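Local coordinates for protein N-acetylglucosamine-6-phosphate deacetylase (Mycobacterium smegmatis, PDB 6FV4) that probably removes the acetyl group from N-acetylglucosamine-6-phosphate, a metal-dependent hydrolysis that feeds amino sugars into carbohydrate metabolism, at residues T224-A229 with G239-L244; A229-P232 with R236-G239; V252-D257 with R267-T272. The protein carries 1 engineered substitution. All coordinates share one frame; numbering follows the deposited sequence.

Contact 1: T224-A229 with G239-L244; sequences THLFNA and GPAVAL. With CD (cadmium ion), chain J.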
ATOM      1  N   THR B 224      15.909  -3.344   0.618  1.00 29.21           N
ATOM      2  CA  THR B 224      16.812  -2.555  -0.224  1.00 29.94           C
ATOM      3  C   THR B 224      16.060  -1.983  -1.420  1.00 26.40           C
ATOM      4  O   THR B 224      15.467  -2.740  -2.189  1.00 28.95           O
ATOM      5  CB  THR B 224      17.979  -3.412  -0.733  1.00 24.76           C
ATOM      6  OG1 THR B 224      18.625  -4.049   0.366  1.00 28.05           O
ATOM      7  CG2 THR B 224      18.987  -2.560  -1.466  1.00 28.23           C
ATOM      8  N   HIS B 225      16.193  -0.661  -1.621  1.00 21.49           N
ATOM      9  CA  HIS B 225      15.412   0.196  -2.515  1.00 27.91           C
ATOM     10  C   HIS B 225      14.170  -0.479  -3.099  1.00 30.88           C
ATOM     11  O   HIS B 225      14.172  -0.951  -4.247  1.00 26.22           O
ATOM     12  CB  HIS B 225      16.280   0.791  -3.638  1.00 27.29           C
ATOM     13  CG  HIS B 225      17.111  -0.211  -4.388  1.00 25.42           C
ATOM     14  ND1 HIS B 225      16.646  -1.457  -4.744  1.00 25.60           N
ATOM     15  CD2 HIS B 225      18.370  -0.127  -4.877  1.00 29.12           C
ATOM     16  CE1 HIS B 225      17.577  -2.100  -5.422  1.00 27.90           C
ATOM     17  NE2 HIS B 225      18.624  -1.306  -5.534  1.00 26.37           N
ATOM     18  N   LEU B 226      13.120  -0.523  -2.278  1.00 24.09           N
ATOM     19  CA  LEU B 226      11.833  -1.116  -2.620  1.00 29.61           C
ATOM     20  C   LEU B 226      11.401  -0.751  -4.030  1.00 25.87           C
ATOM     21  O   LEU B 226      11.485   0.409  -4.431  1.00 26.79           O
ATOM     22  CB  LEU B 226      10.769  -0.646  -1.622  1.00 23.54           C
ATOM     23  CG  LEU B 226       9.557  -1.567  -1.536  1.00 28.23           C
ATOM     24  CD1 LEU B 226       9.858  -2.783  -0.710  1.00 23.67           C
ATOM     25  CD2 LEU B 226       8.353  -0.825  -0.943  1.00 28.37           C
ATOM     26  N   PHE B 227      10.953  -1.774  -4.769  1.00 24.63           N
ATOM     27  CA  PHE B 227      10.458  -1.746  -6.144  1.00 31.53           C
ATOM     28  C   PHE B 227      11.580  -1.759  -7.179  1.00 32.85           C
ATOM     29  O   PHE B 227      11.373  -2.238  -8.301  1.00 32.50           O
ATOM     30  CB  PHE B 227       9.526  -0.547  -6.389  1.00 29.05           C
ATOM     31  CG  PHE B 227       8.147  -0.725  -5.801  1.00 30.44           C
ATOM     32  CD1 PHE B 227       7.177  -1.467  -6.475  1.00 32.44           C
ATOM     33  CD2 PHE B 227       7.834  -0.176  -4.564  1.00 27.32           C
ATOM     34  CE1 PHE B 227       5.896  -1.635  -5.934  1.00 34.31           C
ATOM     35  CE2 PHE B 227       6.565  -0.344  -4.012  1.00 27.93           C
ATOM     36  CZ  PHE B 227       5.589  -1.078  -4.700  1.00 27.92           C
ATOM     37  N   ASN B 228      12.759  -1.244  -6.842  1.00 29.56           N
ATOM     38  CA  ASN B 228      13.884  -1.300  -7.780  1.00 31.94           C
ATOM     39  C   ASN B 228      14.610  -2.626  -7.646  1.00 29.09           C
ATOM     40  O   ASN B 228      14.848  -3.100  -6.533  1.00 30.43           O
ATOM     41  CB  ASN B 228      14.867  -0.151  -7.553  1.00 26.99           C
ATOM     42  CG  ASN B 228      14.235   1.195  -7.763  1.00 35.90           C
ATOM     43  OD1 ASN B 228      14.228   2.041  -6.862  1.00 31.69           O
ATOM     44  ND2 ASN B 228      13.672   1.402  -8.947  1.00 35.84           N
ATOM     45  N   ALA B 229      14.946  -3.231  -8.792  1.00 29.55           N
ATOM     46  CA  ALA B 229      15.676  -4.506  -8.838  1.00 31.28           C
ATOM     47  C   ALA B 229      14.937  -5.595  -8.068  1.00 30.83           C
ATOM     48  O   ALA B 229      15.529  -6.392  -7.344  1.00 28.59           O
ATOM     49  CB  ALA B 229      17.107  -4.349  -8.317  1.00 31.98           C
ATOM     50  N   GLY B 239       4.813 -10.929  -4.424  1.00 25.22           N
ATOM     51  CA  GLY B 239       6.220 -10.619  -4.516  1.00 29.44           C
ATOM     52  C   GLY B 239       6.753 -10.003  -3.239  1.00 32.79           C
ATOM     53  O   GLY B 239       6.030  -9.838  -2.248  1.00 28.91           O
ATOM     54  N   PRO B 240       8.038  -9.631  -3.245  1.00 32.86           N
ATOM     55  CA  PRO B 240       8.684  -9.251  -1.984  1.00 27.98           C
ATOM     56  C   PRO B 240       8.220  -7.916  -1.433  1.00 27.23           C
ATOM     57  O   PRO B 240       8.182  -7.766  -0.210  1.00 25.65           O
ATOM     58  CB  PRO B 240      10.183  -9.223  -2.347  1.00 30.79           C
ATOM     59  CG  PRO B 240      10.283  -9.838  -3.749  1.00 34.79           C
ATOM     60  CD  PRO B 240       8.963  -9.535  -4.387  1.00 31.49           C
ATOM     61  N   ALA B 241       7.866  -6.947  -2.287  1.00 28.51           N
ATOM     62  CA  ALA B 241       7.483  -5.624  -1.796  1.00 28.74           C
ATOM     63  C   ALA B 241       6.338  -5.700  -0.793  1.00 30.55           C
ATOM     64  O   ALA B 241       6.294  -4.904   0.159  1.00 28.22           O
ATOM     65  CB  ALA B 241       7.089  -4.707  -2.961  1.00 28.34           C
ATOM     66  N   VAL B 242       5.426  -6.657  -0.970  1.00 24.64           N
ATOM     67  CA  VAL B 242       4.257  -6.724  -0.098  1.00 30.91           C
ATOM     68  C   VAL B 242       4.603  -7.396   1.222  1.00 29.14           C
ATOM     69  O   VAL B 242       4.186  -6.926   2.290  1.00 27.63           O
ATOM     70  CB  VAL B 242       3.083  -7.416  -0.824  1.00 30.13           C
ATOM     71  CG1 VAL B 242       1.950  -7.753   0.149  1.00 29.88           C
ATOM     72  CG2 VAL B 242       2.565  -6.497  -1.935  1.00 27.84           C
ATOM     73  N   ALA B 243       5.394  -8.484   1.177  1.00 30.56           N
ATOM     74  CA  ALA B 243       5.931  -9.067   2.407  1.00 29.61           C
ATOM     75  C   ALA B 243       6.704  -8.033   3.208  1.00 24.08           C
ATOM     76  O   ALA B 243       6.570  -7.959   4.437  1.00 25.80           O
ATOM     77  CB  ALA B 243       6.825 -10.275   2.088  1.00 30.80           C
ATOM     78  N   LEU B 244       7.482  -7.194   2.524  1.00 24.76           N
ATOM     79  CA  LEU B 244       8.293  -6.193   3.213  1.00 27.60           C
ATOM     80  C   LEU B 244       7.448  -5.069   3.811  1.00 28.98           C
ATOM     81  O   LEU B 244       7.739  -4.598   4.918  1.00 28.09           O
ATOM     82  CB  LEU B 244       9.357  -5.634   2.265  1.00 27.70           C
ATOM     83  CG  LEU B 244      10.502  -6.606   1.926  1.00 23.63           C
ATOM     84  CD1 LEU B 244      11.218  -6.145   0.662  1.00 26.33           C
ATOM     85  CD2 LEU B 244      11.498  -6.705   3.088  1.00 25.82           C
TER
HETATM   86 CD    CD J 403      20.910  -1.736  -6.330  1.00 27.76          CD
HETATM   87  O   HOH W   1      19.921  -1.069  -8.632  1.00 31.32           O
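The loop 224-229 passes the first turn of helix 240-246 most closely at L226 and A241, whose CA atoms lie 6.3 Å apart. This is a loop at the C-terminal end of a strand in the metal-binding (beta/alpha) barrel of the amidohydrolase family. It turns sharply through a type II beta turn from H225 to N228, closed by N228 N to H225 O at 3.0 Å. The turn sends neighbouring side chains opposite ways, the imidazole of H225 to the metal and the apolar groups of L226 and F227 to the helix.

On the loop side L226 carries most of the contact. Its CG stands anti to the backbone N (chi1 -158°), which brings L226 CD1 to the helix, 3.9 Å from A241 CA. L226 CD1 also lies 3.9 Å from L244 CD1, and the two leucines run alongside each other head to tail, touching at these methyls. Alanine suits position 241 because its small methyl lets a loop side chain approach the helix backbone. The F227 ring lays one face against that methyl: A241 CB sits 4.3 Å above the F227 ring plane, nearer the edge of the ring than its centre. R235 of the second subunit also packs on F227.

On the metal side, N228 CB lies over one face of the H225 ring and T224 CG2 over the other, so both faces are packed. E138, H150 and H204 complete the protein ligands of the cadmium ion, which is bound by H225 NE2 at 2.5 Å and by a water at 2.6 Å.

Contact 2: A229-P232 with R236-G239; sequences AMRP and REPG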
ATOM      1  N   ALA B 229      14.946  -3.231  -8.792  1.00 29.55           N
ATOM      2  CA  ALA B 229      15.676  -4.506  -8.838  1.00 31.28           C
ATOM      3  C   ALA B 229      14.937  -5.595  -8.068  1.00 30.83           C
ATOM      4  O   ALA B 229      15.529  -6.392  -7.344  1.00 28.59           O
ATOM      5  CB  ALA B 229      17.107  -4.349  -8.317  1.00 31.98           C
ATOM      6  N   MET B 230      13.625  -5.641  -8.239  1.00 29.19           N
ATOM      7  CA  MET B 230      12.784  -6.476  -7.406  1.00 30.50           C
ATOM      8  C   MET B 230      11.586  -6.914  -8.234  1.00 29.33           C
ATOM      9  O   MET B 230      11.117  -6.161  -9.087  1.00 30.59           O
ATOM     10  CB  MET B 230      12.363  -5.672  -6.169  1.00 33.02           C
ATOM     11  CG  MET B 230      11.372  -6.309  -5.244  1.00 35.92           C
ATOM     12  SD  MET B 230      11.135  -5.177  -3.851  1.00 32.93           S
ATOM     13  CE  MET B 230      12.742  -5.301  -3.054  1.00 27.18           C
ATOM     14  N   ARG B 231      11.128  -8.137  -8.005  1.00 28.94           N
ATOM     15  CA  ARG B 231       9.933  -8.625  -8.677  1.00 32.90           C
ATOM     16  C   ARG B 231       8.745  -7.709  -8.368  1.00 32.79           C
ATOM     17  O   ARG B 231       8.594  -7.256  -7.230  1.00 34.24           O
ATOM     18  CB  ARG B 231       9.645 -10.055  -8.221  1.00 35.90           C
ATOM     19  CG  ARG B 231       8.355 -10.643  -8.731  1.00 39.49           C
ATOM     20  CD  ARG B 231       8.072 -11.967  -8.050  1.00 38.40           C
ATOM     21  NE  ARG B 231       9.003 -13.004  -8.473  1.00 48.21           N
ATOM     22  CZ  ARG B 231       8.633 -14.177  -8.976  1.00 49.45           C
ATOM     23  NH1 ARG B 231       7.345 -14.466  -9.119  1.00 47.51           N
ATOM     24  NH2 ARG B 231       9.554 -15.061  -9.334  1.00 48.47           N
ATOM     25  N   PRO B 232       7.907  -7.388  -9.349  1.00 33.20           N
ATOM     26  CA  PRO B 232       6.780  -6.483  -9.093  1.00 29.63           C
ATOM     27  C   PRO B 232       5.654  -7.157  -8.317  1.00 32.43           C
ATOM     28  O   PRO B 232       5.629  -8.374  -8.113  1.00 27.42           O
ATOM     29  CB  PRO B 232       6.310  -6.101 -10.500  1.00 31.96           C
ATOM     30  CG  PRO B 232       6.687  -7.282 -11.331  1.00 35.64           C
ATOM     31  CD  PRO B 232       8.015  -7.723 -10.782  1.00 33.76           C
ATOM     32  N   ARG B 236      -1.944 -12.278  -7.862  1.00 31.51           N
ATOM     33  CA  ARG B 236      -1.898 -13.620  -7.314  1.00 30.56           C
ATOM     34  C   ARG B 236      -0.539 -14.000  -6.737  1.00 31.94           C
ATOM     35  O   ARG B 236      -0.483 -14.909  -5.908  1.00 31.09           O
ATOM     36  CB  ARG B 236      -2.321 -14.645  -8.375  1.00 40.06           C
ATOM     37  CG  ARG B 236      -3.762 -14.439  -8.849  1.00 43.24           C
ATOM     38  CD  ARG B 236      -4.209 -15.538  -9.796  1.00 54.46           C
ATOM     39  NE  ARG B 236      -3.128 -15.958 -10.687  1.00 58.13           N
ATOM     40  CZ  ARG B 236      -3.316 -16.508 -11.885  1.00 62.46           C
ATOM     41  NH1 ARG B 236      -4.551 -16.692 -12.347  1.00 67.09           N
ATOM     42  NH2 ARG B 236      -2.271 -16.866 -12.625  1.00 59.17           N
ATOM     43  N   GLU B 237       0.542 -13.345  -7.148  1.00 30.42           N
ATOM     44  CA  GLU B 237       1.847 -13.505  -6.498  1.00 30.98           C
ATOM     45  C   GLU B 237       2.312 -12.104  -6.111  1.00 26.47           C
ATOM     46  O   GLU B 237       2.826 -11.354  -6.966  1.00 27.59           O
ATOM     47  CB  GLU B 237       2.838 -14.229  -7.413  1.00 33.06           C
ATOM     48  CG  GLU B 237       4.285 -14.102  -6.945  1.00 40.02           C
ATOM     49  CD  GLU B 237       4.416 -14.506  -5.488  1.00 33.34           C
ATOM     50  OE1 GLU B 237       4.870 -13.660  -4.702  1.00 33.71           O
ATOM     51  OE2 GLU B 237       4.073 -15.654  -5.129  1.00 33.31           O
ATOM     52  N   PRO B 238       2.112 -11.705  -4.844  1.00 24.44           N
ATOM     53  CA  PRO B 238       2.431 -10.324  -4.443  1.00 25.01           C
ATOM     54  C   PRO B 238       3.912  -9.963  -4.522  1.00 29.07           C
ATOM     55  O   PRO B 238       4.252  -8.777  -4.651  1.00 26.85           O
ATOM     56  CB  PRO B 238       1.933 -10.256  -2.986  1.00 27.04           C
ATOM     57  CG  PRO B 238       1.021 -11.403  -2.807  1.00 26.49           C
ATOM     58  CD  PRO B 238       1.534 -12.482  -3.727  1.00 27.55           C
ATOM     59  N   GLY B 239       4.813 -10.929  -4.424  1.00 25.22           N
ATOM     60  CA  GLY B 239       6.220 -10.619  -4.516  1.00 29.44           C
ATOM     61  C   GLY B 239       6.753 -10.003  -3.239  1.00 32.79           C
ATOM     62  O   GLY B 239       6.030  -9.838  -2.248  1.00 28.91           O
TER
HETATM   63  O   HOH W   2       6.733  -7.157  -5.083  1.00 28.54           O
HETATM   64  O   HOH W   3       5.152 -10.970  -8.508  1.00 37.84           O
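E237 OE1, on the side chain that R231 crosses at about a right angle, accepts two backbone N-H groups, those of G239 and of Y209 at the start of helix 209-217. The bond from G239 N to E237 OE1 is short, 2.7 Å, but bent to 145°, and it meets the oxygen on its anti side. The bend of the glutamate chain at chi2 (52°) folds the carboxylate back toward this backbone N two residues on. Glutamate suits the place: it is long enough to turn back, and its negative charge would probably strengthen both bonds.

R231 NH1 approaches E237 CG to 3.8 Å, touching the aliphatic part of the chain. The charged ends do not meet, since R231 NH1 stays 5.1 Å from E237 OE1; any attraction between them is probably long-range.

Both segments belong to the long loop that leads from a barrel strand to helix 240-246, with G239 as the N-cap of that helix. The loop also carries A229 and R236, which are predicted to bind substrate. G239 has a positive phi of 77°, a conformation glycine adopts easily, and G239 CA lies 4.3 Å from P232 O. Two waters each bridge a pair of backbone carbonyls, one from each segment. One donates to R231 O and P238 O; another donates to P232 O at 2.7 Å and to E237 O at 2.8 Å.

Contact 3: V252-D257 with R267-T272; sequences VEMIVD and RHITQT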
ATOM      1  N   VAL B 252      11.589  -0.045   5.077  1.00 26.02           N
ATOM      2  CA  VAL B 252      11.825  -0.098   3.637  1.00 22.67           C
ATOM      3  C   VAL B 252      12.600   1.135   3.181  1.00 24.05           C
ATOM      4  O   VAL B 252      12.349   2.262   3.624  1.00 27.07           O
ATOM      5  CB  VAL B 252      10.503  -0.268   2.865  1.00 23.00           C
ATOM      6  CG1 VAL B 252       9.919  -1.660   3.168  1.00 25.97           C
ATOM      7  CG2 VAL B 252       9.501   0.865   3.188  1.00 18.08           C
ATOM      8  N   GLU B 253      13.587   0.905   2.322  1.00 23.31           N
ATOM      9  CA  GLU B 253      14.300   1.975   1.642  1.00 23.38           C
ATOM     10  C   GLU B 253      13.516   2.380   0.412  1.00 21.98           C
ATOM     11  O   GLU B 253      12.913   1.545  -0.262  1.00 23.99           O
ATOM     12  CB  GLU B 253      15.700   1.526   1.181  1.00 26.38           C
ATOM     13  CG  GLU B 253      16.709   1.182   2.265  1.00 25.57           C
ATOM     14  CD  GLU B 253      18.037   0.704   1.671  1.00 29.68           C
ATOM     15  OE1 GLU B 253      18.137   0.584   0.411  1.00 24.84           O
ATOM     16  OE2 GLU B 253      18.986   0.443   2.455  1.00 33.17           O
ATOM     17  N   MET B 254      13.541   3.668   0.101  1.00 21.67           N
ATOM     18  CA  MET B 254      13.004   4.093  -1.176  1.00 21.38           C
ATOM     19  C   MET B 254      13.890   5.195  -1.728  1.00 22.46           C
ATOM     20  O   MET B 254      14.282   6.111  -1.000  1.00 24.17           O
ATOM     21  CB  MET B 254      11.525   4.565  -1.036  1.00 21.22           C
ATOM     22  CG  MET B 254      10.879   4.889  -2.350  1.00 28.23           C
ATOM     23  SD  MET B 254       9.063   4.937  -2.282  1.00 34.75           S
ATOM     24  CE  MET B 254       8.664   3.303  -1.658  1.00 23.11           C
ATOM     25  N   ILE B 255      14.213   5.100  -3.018  1.00 23.90           N
ATOM     26  CA  ILE B 255      14.913   6.175  -3.716  1.00 23.46           C
ATOM     27  C   ILE B 255      13.842   7.121  -4.255  1.00 30.10           C
ATOM     28  O   ILE B 255      13.181   6.824  -5.254  1.00 26.15           O
ATOM     29  CB  ILE B 255      15.798   5.655  -4.851  1.00 26.78           C
ATOM     30  CG1 ILE B 255      16.804   4.625  -4.340  1.00 26.41           C
ATOM     31  CG2 ILE B 255      16.520   6.824  -5.505  1.00 26.04           C
ATOM     32  CD1 ILE B 255      17.414   3.771  -5.455  1.00 27.11           C
ATOM     33  N   VAL B 256      13.692   8.276  -3.611  1.00 28.79           N
ATOM     34  CA  VAL B 256      12.724   9.277  -4.052  1.00 31.60           C
ATOM     35  C   VAL B 256      13.466  10.420  -4.730  1.00 32.41           C
ATOM     36  O   VAL B 256      13.569  11.528  -4.189  1.00 30.75           O
ATOM     37  CB  VAL B 256      11.873   9.762  -2.869  1.00 32.77           C
ATOM     38  CG1 VAL B 256      10.672  10.554  -3.355  1.00 34.75           C
ATOM     39  CG2 VAL B 256      11.396   8.552  -2.072  1.00 27.82           C
ATOM     40  N   ASP B 257      14.032  10.141  -5.905  1.00 30.51           N
ATOM     41  CA  ASP B 257      14.608  11.174  -6.751  1.00 35.10           C
ATOM     42  C   ASP B 257      13.678  11.577  -7.891  1.00 35.91           C
ATOM     43  O   ASP B 257      14.057  12.412  -8.711  1.00 41.34           O
ATOM     44  CB  ASP B 257      15.969  10.718  -7.310  1.00 38.47           C
ATOM     45  CG  ASP B 257      15.865   9.456  -8.160  1.00 38.30           C
ATOM     46  OD1 ASP B 257      14.751   8.903  -8.255  1.00 36.17           O
ATOM     47  OD2 ASP B 257      16.899   9.024  -8.731  1.00 38.07           O
ATOM     48  N   ARG B 267       4.053   7.829  -1.966  1.00 27.41           N
ATOM     49  CA  ARG B 267       2.892   8.138  -1.127  1.00 26.65           C
ATOM     50  C   ARG B 267       2.160   6.872  -0.702  1.00 21.33           C
ATOM     51  O   ARG B 267       1.783   6.721   0.465  1.00 26.82           O
ATOM     52  CB  ARG B 267       1.929   9.060  -1.885  1.00 29.33           C
ATOM     53  CG  ARG B 267       2.076  10.525  -1.593  1.00 34.43           C
ATOM     54  CD  ARG B 267       0.823  11.323  -2.033  1.00 34.04           C
ATOM     55  NE  ARG B 267       0.374  11.012  -3.398  1.00 38.36           N
ATOM     56  CZ  ARG B 267       0.906  11.519  -4.508  1.00 37.40           C
ATOM     57  NH1 ARG B 267       1.937  12.356  -4.441  1.00 37.07           N
ATOM     58  NH2 ARG B 267       0.414  11.183  -5.697  1.00 34.61           N
ATOM     59  N   HIS B 268       1.886   5.985  -1.659  1.00 23.38           N
ATOM     60  CA  HIS B 268       1.249   4.702  -1.363  1.00 22.75           C
ATOM     61  C   HIS B 268       1.990   3.932  -0.271  1.00 26.97           C
ATOM     62  O   HIS B 268       1.382   3.417   0.676  1.00 26.64           O
ATOM     63  CB  HIS B 268       1.201   3.875  -2.650  1.00 26.16           C
ATOM     64  CG  HIS B 268       0.558   2.532  -2.490  1.00 29.15           C
ATOM     65  ND1 HIS B 268      -0.804   2.369  -2.347  1.00 32.21           N
ATOM     66  CD2 HIS B 268       1.091   1.289  -2.468  1.00 32.00           C
ATOM     67  CE1 HIS B 268      -1.081   1.081  -2.237  1.00 35.27           C
ATOM     68  NE2 HIS B 268       0.053   0.403  -2.309  1.00 29.17           N
ATOM     69  N   ILE B 269       3.311   3.816  -0.406  1.00 26.57           N
ATOM     70  CA  ILE B 269       4.072   3.045   0.573  1.00 24.19           C
ATOM     71  C   ILE B 269       4.086   3.764   1.916  1.00 23.68           C
ATOM     72  O   ILE B 269       3.912   3.139   2.970  1.00 26.69           O
ATOM     73  CB  ILE B 269       5.491   2.753   0.044  1.00 25.02           C
ATOM     74  CG1 ILE B 269       5.411   1.821  -1.168  1.00 24.49           C
ATOM     75  CG2 ILE B 269       6.368   2.098   1.146  1.00 24.91           C
ATOM     76  CD1 ILE B 269       4.641   0.514  -0.914  1.00 26.39           C
ATOM     77  N   THR B 270       4.281   5.083   1.909  1.00 21.44           N
ATOM     78  CA  THR B 270       4.213   5.817   3.165  1.00 25.29           C
ATOM     79  C   THR B 270       2.864   5.611   3.834  1.00 27.26           C
ATOM     80  O   THR B 270       2.797   5.361   5.042  1.00 25.44           O
ATOM     81  CB  THR B 270       4.459   7.305   2.936  1.00 26.29           C
ATOM     82  OG1 THR B 270       5.747   7.499   2.340  1.00 25.65           O
ATOM     83  CG2 THR B 270       4.386   8.057   4.249  1.00 29.10           C
ATOM     84  N   GLN B 271       1.779   5.692   3.047  1.00 29.98           N
ATOM     85  CA  GLN B 271       0.432   5.443   3.554  1.00 29.64           C
ATOM     86  C   GLN B 271       0.320   4.030   4.124  1.00 32.13           C
ATOM     87  O   GLN B 271      -0.306   3.824   5.170  1.00 32.61           O
ATOM     88  CB  GLN B 271      -0.577   5.702   2.412  1.00 27.07           C
ATOM     89  CG  GLN B 271      -2.048   5.599   2.730  1.00 31.34           C
ATOM     90  CD  GLN B 271      -2.958   5.935   1.518  1.00 38.81           C
ATOM     91  OE1 GLN B 271      -2.492   6.106   0.376  1.00 39.21           O
ATOM     92  NE2 GLN B 271      -4.259   6.040   1.779  1.00 37.00           N
ATOM     93  N   THR B 272       0.965   3.052   3.486  1.00 27.21           N
ATOM     94  CA  THR B 272       0.886   1.660   3.939  1.00 27.88           C
ATOM     95  C   THR B 272       1.690   1.420   5.222  1.00 28.80           C
ATOM     96  O   THR B 272       1.176   0.839   6.182  1.00 28.91           O
ATOM     97  CB  THR B 272       1.377   0.709   2.834  1.00 28.78           C
ATOM     98  OG1 THR B 272       0.669   0.965   1.619  1.00 34.41           O
ATOM     99  CG2 THR B 272       1.146  -0.748   3.223  1.00 30.09           C
TER
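I269 of helix 263-273 packs against M254 and V252 of strand 251-255, the tightly packed part of a beta-alpha-beta unit that continues into strand 278-281. This is a repeated element of the (beta/alpha) barrel expected of amidohydrolases. M254 extends with CG anti to the backbone N (chi1 -174°) and then bends at chi3 (-57°), which turns the terminal methyl onto the isoleucine. M254 CE rests 3.6 Å from both I269 CB and I269 CG1. A flexible methionine suits this layer because its end can settle against a branched neighbour.

Next to it, V252 CG2 meets I269 CG2 at 3.9 Å. The branching of I269 suits its place, since CB, CG1 and CG2 together form one broad apolar surface; M254 CE lies against all three atoms, while V252 touches the surface with a single methyl.

R267 points away from the strand, and the other helix residues of the segment do not touch it. R267, T270 and Q271 are partly exposed. H268 and T272, although buried, face the second subunit, where each meets its own counterpart through a hydrogen bond; R267 makes a salt bridge to E246 of that subunit.

Within the helix, T272 also bonds back to the preceding turn. H268 O accepts T272 N at 2.9 Å and T272 OG1 at 2.7 Å, the two donors reaching it from opposite faces of its carbonyl plane.

In the fold
Contacts 1 and 3 are buried and apolar, whereas contact 2, partly exposed, depends on water bridges and one carboxylate. Contacts 1 and 2 belong to the same loop, sharing A229 and G239: the first packs it on helix 240-246, the second fixes its fold just before that helix, and M230 and P240 touch between them. Contact 3 follows in the chain and joins contact 1 through E253, whose backbone O probably accepts L226 N and whose OE1 probably accepts H225 N. Contact 1 thus reaches the metal through H225, and contact 3 is tied to it at one remove through E253. Contact 2 lies farthest of the three from the centre of the chain; all three also touch the second subunit.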